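Local structure of geranyltranstransferase (Staphylococcus aureus, 1RTR) at residues L181-F184 and A185-A189; A193-D197 and T198-H202; Q271-E274 and Q275-T278. The protein probably catalyses the condensation of isopentenyl diphosphate with allylic diphosphates to make farnesyl diphosphate, an isoprenoid precursor. All coordinates share one frame; numbering follows the deposited sequence.

Interaction 1: L181-F184 and A185-A189; sequences LLTF and AVMSA
F184 and S188 sit one helical turn apart, and the aromatic ring of the first reaches forward along the helix to the side chain of the second. The side chain leaves with CG anti to the backbone N (chi1 170°), which turns the ring toward the C-terminal direction of the helix. F184 CB lies 3.1 Å from A185 N; CG faces it too, and CD1 passes at 3.5 Å. CE1 is nearest S188 OG, while CD2 and, at 3.7 Å, F184 CE2 and CZ meet S188 CB, which stands over one face, 3.9 Å from the ring centroid, in a CH-pi contact displaced toward the rim. Beneath this pair the backbone bond from S188 N to F184 O is short, 2.7 Å, and fixes the spacing of the two residues. On another side of the helix, T183 CG2 meets M187 CG at 3.9 Å, side chains lying alongside and pointing the same way, while T183 OG1 is hydrogen-bonded to S207 on helix 197-227 and to the carbonyl of G179. L71 and residues of helix 131-145, among them L141, pack around F184. This is i to i+4 pairing on a buried helix of the all-helical polyprenyl synthetase fold.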
loop_
_atom_site.group_PDB
_atom_site.type_symbol
_atom_site.label_atom_id
_atom_site.label_comp_id
_atom_site.label_asym_id
_atom_site.label_seq_id
_atom_site.Cartn_x
_atom_site.Cartn_y
_atom_site.Cartn_z
ATOM N N LEU A 181 0.163 9.846 -10.482
ATOM C CA LEU A 181 -1.078 10.127 -9.750
ATOM C C LEU A 181 -2.048 10.975 -10.571
ATOM O O LEU A 181 -3.265 10.678 -10.620
ATOM C CB LEU A 181 -0.793 10.807 -8.414
ATOM C CG LEU A 181 -0.066 9.978 -7.338
ATOM C CD1 LEU A 181 -0.231 10.640 -5.983
ATOM C CD2 LEU A 181 -0.568 8.536 -7.294
ATOM N N LEU A 182 -1.514 12.013 -11.231
ATOM C CA LEU A 182 -2.347 12.859 -12.082
ATOM C C LEU A 182 -3.015 12.034 -13.177
ATOM O O LEU A 182 -4.223 12.144 -13.401
ATOM C CB LEU A 182 -1.566 14.056 -12.655
ATOM C CG LEU A 182 -1.280 15.130 -11.601
ATOM C CD1 LEU A 182 -0.393 16.211 -12.149
ATOM C CD2 LEU A 182 -2.554 15.739 -11.046
ATOM N N THR A 183 -2.235 11.188 -13.832
ATOM C CA THR A 183 -2.765 10.314 -14.861
ATOM C C THR A 183 -3.741 9.299 -14.279
ATOM O O THR A 183 -4.705 8.906 -14.952
ATOM C CB THR A 183 -1.593 9.605 -15.604
ATOM O OG1 THR A 183 -0.808 10.598 -16.270
ATOM C CG2 THR A 183 -2.096 8.734 -16.747
ATOM N N PHE A 184 -3.486 8.842 -13.051
ATOM C CA PHE A 184 -4.457 7.992 -12.379
ATOM C C PHE A 184 -5.794 8.724 -12.232
ATOM O O PHE A 184 -6.842 8.163 -12.540
ATOM C CB PHE A 184 -3.973 7.529 -10.992
ATOM C CG PHE A 184 -5.049 6.847 -10.197
ATOM C CD1 PHE A 184 -5.781 7.553 -9.252
ATOM C CD2 PHE A 184 -5.379 5.522 -10.461
ATOM C CE1 PHE A 184 -6.814 6.941 -8.561
ATOM C CE2 PHE A 184 -6.404 4.903 -9.785
ATOM C CZ PHE A 184 -7.124 5.615 -8.821
ATOM N N ALA A 185 -5.749 9.972 -11.767
ATOM C CA ALA A 185 -6.961 10.772 -11.568
ATOM C C ALA A 185 -7.834 10.799 -12.807
ATOM O O ALA A 185 -9.019 10.448 -12.729
ATOM C CB ALA A 185 -6.634 12.199 -11.101
ATOM N N VAL A 186 -7.277 11.161 -13.965
ATOM C CA VAL A 186 -8.148 11.271 -15.137
ATOM C C VAL A 186 -8.531 9.926 -15.735
ATOM O O VAL A 186 -9.669 9.788 -16.208
ATOM C CB VAL A 186 -7.714 12.366 -16.207
ATOM C CG1 VAL A 186 -6.585 13.247 -15.704
ATOM C CG2 VAL A 186 -7.446 11.768 -17.617
ATOM N N MET A 187 -7.623 8.938 -15.681
ATOM C CA MET A 187 -7.863 7.631 -16.306
ATOM C C MET A 187 -8.745 6.718 -15.457
ATOM O O MET A 187 -9.539 5.931 -15.998
ATOM C CB MET A 187 -6.550 6.911 -16.670
ATOM C CG MET A 187 -5.674 7.613 -17.718
ATOM S SD MET A 187 -6.550 8.165 -19.237
ATOM C CE MET A 187 -6.768 6.550 -20.028
ATOM N N SER A 188 -8.611 6.801 -14.137
ATOM C CA SER A 188 -9.566 6.125 -13.256
ATOM C C SER A 188 -10.980 6.641 -13.568
ATOM O O SER A 188 -11.932 5.853 -13.678
ATOM C CB SER A 188 -9.211 6.316 -11.777
ATOM O OG SER A 188 -9.519 7.635 -11.345
ATOM N N ALA A 189 -11.099 7.952 -13.770
ATOM C CA ALA A 189 -12.386 8.539 -14.150
ATOM C C ALA A 189 -12.848 8.003 -15.501
ATOM O O ALA A 189 -13.998 7.581 -15.668
ATOM C CB ALA A 189 -12.328 10.071 -14.146
#

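Interaction 2: A193-D197 and T198-H202; sequences ANVDD and TTKEH. Unlike the reference sequence in segment 198-202: T198 (reference Ala).
An N-cap at D196, bonded to T199, links the tight turn after helix 179-193 to the first turn of helix 197-227. The chain reverses here through a Schellman motif: N194, with positive phi, ends the incoming helix, V195 N bonding to A190 O and N194 N to D191 O. Two residues later D196 caps the outgoing helix. Its CG lies between the backbone N and the carbonyl carbon (chi1 77°), a torsion that brings the carboxylate back over the helix start. There D196 OD1 takes two donors from one residue: the hydroxyl T199 OG1 at 2.5 Å, arriving nearly along the C-O axis, and, weakly, T199 N at 3.4 Å. The two side chains cross at about a right angle. The other carboxylate oxygen, D196 OD2, lies 3.4 Å from T198 CG2. A negative carboxylate at the N-terminal end of a helix is probably well placed to interact with the helix dipole. The main chain is helical at once, with bonds from K200 N to D196 O and from E201 N to D197 O. K200 runs back from this turn toward the preceding loop, its chain extended beyond CG, and crosses the V195 side chain obliquely, with CG 4.1 Å from V195 CG2. V195 itself is buried against A190 and L57. At the end of the lysine, NZ makes a long, weak ion pair with D191. A water bridges the same region: it donates to V195 O and, weakly, to D197 OD1, and accepts a weak bond from K200 NZ. Just short of that amine, K200 CE comes within 3.3 Å of V195 O.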
loop_
_atom_site.group_PDB
_atom_site.type_symbol
_atom_site.label_atom_id
_atom_site.label_comp_id
_atom_site.label_asym_id
_atom_site.label_seq_id
_atom_site.Cartn_x
_atom_site.Cartn_y
_atom_site.Cartn_z
ATOM N N ALA A 193 -16.307 6.058 -16.057
ATOM C CA ALA A 193 -17.234 6.540 -17.087
ATOM C C ALA A 193 -17.430 5.539 -18.219
ATOM O O ALA A 193 -18.405 5.614 -18.964
ATOM C CB ALA A 193 -16.773 7.871 -17.637
ATOM N N ASN A 194 -16.500 4.600 -18.361
ATOM C CA ASN A 194 -16.587 3.612 -19.436
ATOM C C ASN A 194 -16.569 4.248 -20.831
ATOM O O ASN A 194 -17.270 3.806 -21.738
ATOM C CB ASN A 194 -17.831 2.734 -19.250
ATOM C CG ASN A 194 -17.856 1.553 -20.186
ATOM O OD1 ASN A 194 -18.914 1.184 -20.701
ATOM N ND2 ASN A 194 -16.689 0.960 -20.433
ATOM N N VAL A 195 -15.758 5.286 -20.993
ATOM C CA VAL A 195 -15.609 5.941 -22.292
ATOM C C VAL A 195 -14.796 5.102 -23.289
ATOM O O VAL A 195 -14.117 4.131 -22.915
ATOM C CB VAL A 195 -15.037 7.367 -22.167
ATOM C CG1 VAL A 195 -16.061 8.281 -21.508
ATOM C CG2 VAL A 195 -13.714 7.388 -21.400
ATOM N N ASP A 196 -14.902 5.464 -24.566
ATOM C CA ASP A 196 -14.303 4.672 -25.637
ATOM C C ASP A 196 -12.775 4.842 -25.715
ATOM O O ASP A 196 -12.219 5.850 -25.255
ATOM C CB ASP A 196 -15.008 4.952 -26.981
ATOM C CG ASP A 196 -14.593 6.277 -27.612
ATOM O OD1 ASP A 196 -14.501 7.306 -26.898
ATOM O OD2 ASP A 196 -14.341 6.378 -28.841
ATOM N N ASP A 197 -12.117 3.835 -26.295
ATOM C CA ASP A 197 -10.652 3.783 -26.425
ATOM C C ASP A 197 -10.001 5.065 -26.917
ATOM O O ASP A 197 -9.031 5.540 -26.317
ATOM C CB ASP A 197 -10.238 2.612 -27.308
ATOM C CG ASP A 197 -10.482 1.278 -26.641
ATOM O OD1 ASP A 197 -9.943 1.042 -25.549
ATOM O OD2 ASP A 197 -11.216 0.401 -27.116
ATOM N N THR A 198 -10.548 5.649 -27.977
ATOM C CA THR A 198 -9.937 6.847 -28.539
ATOM C C THR A 198 -10.107 8.086 -27.674
ATOM O O THR A 198 -9.197 8.916 -27.646
ATOM C CB THR A 198 -10.243 7.064 -30.089
ATOM O OG1 THR A 198 -10.655 8.412 -30.349
ATOM C CG2 THR A 198 -11.391 6.190 -30.599
ATOM N N THR A 199 -11.224 8.208 -26.943
ATOM C CA THR A 199 -11.342 9.255 -25.894
ATOM C C THR A 199 -10.342 9.032 -24.754
ATOM O O THR A 199 -9.776 9.988 -24.219
ATOM C CB THR A 199 -12.785 9.355 -25.311
ATOM O OG1 THR A 199 -13.718 9.644 -26.360
ATOM C CG2 THR A 199 -12.929 10.572 -24.377
ATOM N N LYS A 200 -10.144 7.771 -24.381
ATOM C CA LYS A 200 -9.133 7.399 -23.394
ATOM C C LYS A 200 -7.727 7.845 -23.807
ATOM O O LYS A 200 -6.990 8.421 -23.000
ATOM C CB LYS A 200 -9.162 5.896 -23.121
ATOM C CG LYS A 200 -10.209 5.464 -22.115
ATOM C CD LYS A 200 -10.201 3.951 -21.952
ATOM C CE LYS A 200 -11.397 3.474 -21.149
ATOM N NZ LYS A 200 -11.378 1.993 -20.968
ATOM N N GLU A 201 -7.374 7.604 -25.068
ATOM C CA GLU A 201 -6.085 8.039 -25.612
ATOM C C GLU A 201 -5.851 9.525 -25.444
ATOM O O GLU A 201 -4.759 9.938 -25.069
ATOM C CB GLU A 201 -5.962 7.691 -27.095
ATOM C CG GLU A 201 -4.713 8.279 -27.759
ATOM C CD GLU A 201 -4.904 9.685 -28.339
ATOM O OE1 GLU A 201 -5.888 9.894 -29.098
ATOM O OE2 GLU A 201 -4.059 10.580 -28.044
ATOM N N HIS A 202 -6.851 10.334 -25.753
ATOM C CA HIS A 202 -6.688 11.777 -25.667
ATOM C C HIS A 202 -6.616 12.235 -24.233
ATOM O O HIS A 202 -5.916 13.202 -23.912
ATOM C CB HIS A 202 -7.823 12.507 -26.398
ATOM C CG HIS A 202 -7.848 12.255 -27.874
ATOM N ND1 HIS A 202 -8.780 11.436 -28.474
ATOM C CD2 HIS A 202 -7.048 12.707 -28.869
ATOM C CE1 HIS A 202 -8.558 11.397 -29.777
ATOM N NE2 HIS A 202 -7.510 12.157 -30.041
HETATM O O HOH W 1 -12.390 1.813 -24.027
#

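Interaction 3: Q271-E274 and Q275-T278; sequences QIDE and QFNT
The ring of F276 is met at its edge by I272, whose CG2 methyl lies near the ring plane, 3.7 Å from F276 CD2. The side chains of I272 and F276 cross at about a right angle. Over one face sits Q275 CG, above the centre of the ring, so that the neighbouring glutamine covers the aromatic group with its aliphatic part. I272 has CG1 beside its backbone N (chi1 -82°), which leaves CG2 anti to that N and directed at F276, and the same I272 methyl also reaches T278 CG2 at 4.2 Å. The ring is set against L57 and N58, and I272 packs on L203 of helix 197-227, so the apolar side of the loop faces the protein. The second flat group, the carboxylate of D273, binds the backbone instead. D273 OD1 receives Q275 N at 3.0 Å in a nearly straight bond, 173° at the hydrogen, the donor standing 39° out of the carboxylate plane. One residue further on, F276 N bonds to D273 O at 3.1 Å. The aspartate thus grips two successive amides, one with its side chain and one with its main chain. The turn is also tied to the loop at N58, whose ND2 bonds to Q275 O. Altogether the bonds define a type I beta turn from D273 to F276 with an Asx turn laid over its first part, within the surface loop that joins helix 245-270 to helix 279-289.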
loop_
_atom_site.group_PDB
_atom_site.type_symbol
_atom_site.label_atom_id
_atom_site.label_comp_id
_atom_site.label_asym_id
_atom_site.label_seq_id
_atom_site.Cartn_x
_atom_site.Cartn_y
_atom_site.Cartn_z
ATOM N N GLN A 271 -9.492 17.512 -29.312
ATOM C CA GLN A 271 -9.703 16.285 -30.076
ATOM C C GLN A 271 -10.706 15.332 -29.424
ATOM O O GLN A 271 -11.063 14.302 -30.009
ATOM C CB GLN A 271 -8.366 15.584 -30.359
ATOM C CG GLN A 271 -7.787 15.864 -31.748
ATOM C CD GLN A 271 -7.880 17.336 -32.147
ATOM O OE1 GLN A 271 -7.218 18.192 -31.548
ATOM N NE2 GLN A 271 -8.712 17.634 -33.147
ATOM N N ILE A 272 -11.164 15.672 -28.219
ATOM C CA ILE A 272 -12.171 14.859 -27.542
ATOM C C ILE A 272 -13.528 15.101 -28.207
ATOM O O ILE A 272 -13.901 16.254 -28.452
ATOM C CB ILE A 272 -12.194 15.146 -26.023
ATOM C CG1 ILE A 272 -11.092 14.342 -25.326
ATOM C CG2 ILE A 272 -13.550 14.791 -25.416
ATOM C CD1 ILE A 272 -10.561 14.970 -24.064
ATOM N N ASP A 273 -14.246 14.020 -28.514
ATOM C CA ASP A 273 -15.508 14.119 -29.252
ATOM C C ASP A 273 -16.554 15.003 -28.540
ATOM O O ASP A 273 -16.601 15.068 -27.301
ATOM C CB ASP A 273 -16.006 12.725 -29.693
ATOM C CG ASP A 273 -17.407 12.382 -29.199
ATOM O OD1 ASP A 273 -18.330 13.235 -29.260
ATOM O OD2 ASP A 273 -17.679 11.236 -28.766
ATOM N N GLU A 274 -17.369 15.688 -29.346
ATOM C CA GLU A 274 -18.098 16.881 -28.900
ATOM C C GLU A 274 -19.197 16.681 -27.846
ATOM O O GLU A 274 -19.623 17.649 -27.209
ATOM C CB GLU A 274 -18.604 17.689 -30.109
ATOM C CG GLU A 274 -19.931 17.233 -30.717
ATOM C CD GLU A 274 -20.851 18.410 -31.043
ATOM O OE1 GLU A 274 -20.716 18.988 -32.156
ATOM O OE2 GLU A 274 -21.697 18.765 -30.179
ATOM N N GLN A 275 -19.616 15.431 -27.648
ATOM C CA GLN A 275 -20.583 15.078 -26.607
ATOM C C GLN A 275 -20.042 15.279 -25.191
ATOM O O GLN A 275 -20.822 15.332 -24.237
ATOM C CB GLN A 275 -21.077 13.644 -26.792
ATOM C CG GLN A 275 -20.374 12.619 -25.926
ATOM C CD GLN A 275 -20.694 11.202 -26.330
ATOM O OE1 GLN A 275 -20.401 10.792 -27.449
ATOM N NE2 GLN A 275 -21.297 10.448 -25.424
ATOM N N PHE A 276 -18.718 15.387 -25.060
ATOM C CA PHE A 276 -18.079 15.720 -23.786
ATOM C C PHE A 276 -17.663 17.184 -23.776
ATOM O O PHE A 276 -16.982 17.644 -24.684
ATOM C CB PHE A 276 -16.860 14.821 -23.494
ATOM C CG PHE A 276 -17.133 13.350 -23.629
ATOM C CD1 PHE A 276 -18.059 12.712 -22.797
ATOM C CD2 PHE A 276 -16.470 12.596 -24.584
ATOM C CE1 PHE A 276 -18.326 11.340 -22.922
ATOM C CE2 PHE A 276 -16.722 11.230 -24.721
ATOM C CZ PHE A 276 -17.658 10.598 -23.880
ATOM N N ASN A 277 -18.083 17.899 -22.737
ATOM C CA ASN A 277 -17.739 19.297 -22.512
ATOM C C ASN A 277 -16.508 19.427 -21.599
ATOM O O ASN A 277 -16.556 19.089 -20.409
ATOM C CB ASN A 277 -18.942 20.014 -21.890
ATOM C CG ASN A 277 -18.781 21.521 -21.850
ATOM O OD1 ASN A 277 -19.524 22.235 -22.508
ATOM N ND2 ASN A 277 -17.825 22.015 -21.062
ATOM N N THR A 278 -15.422 19.960 -22.149
ATOM C CA THR A 278 -14.128 19.956 -21.473
ATOM C C THR A 278 -13.792 21.255 -20.755
ATOM O O THR A 278 -12.671 21.424 -20.274
ATOM C CB THR A 278 -13.015 19.631 -22.474
ATOM O OG1 THR A 278 -12.963 20.661 -23.470
ATOM C CG2 THR A 278 -13.346 18.362 -23.275
#

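Overall arrangement
From the N terminus the three contacts follow in series, none nesting in or crossing another, and each is local to its own part of the chain. Interaction 1 lies within helix 179-193; interaction 2 turns the chain out of that helix into helix 197-227; interaction 3 comes after helix 245-270, in the loop leading to helix 279-289. Interactions 1 and 2 touch where M187 CE packs on K200 O. The late loop of interaction 3 then returns to interaction 2: F276 packs on V195 and T199, I272 and Q271 on H202. Interactions 1 and 3 do not touch, their nearest atoms being about 8 Å apart, so interaction 2 connects them.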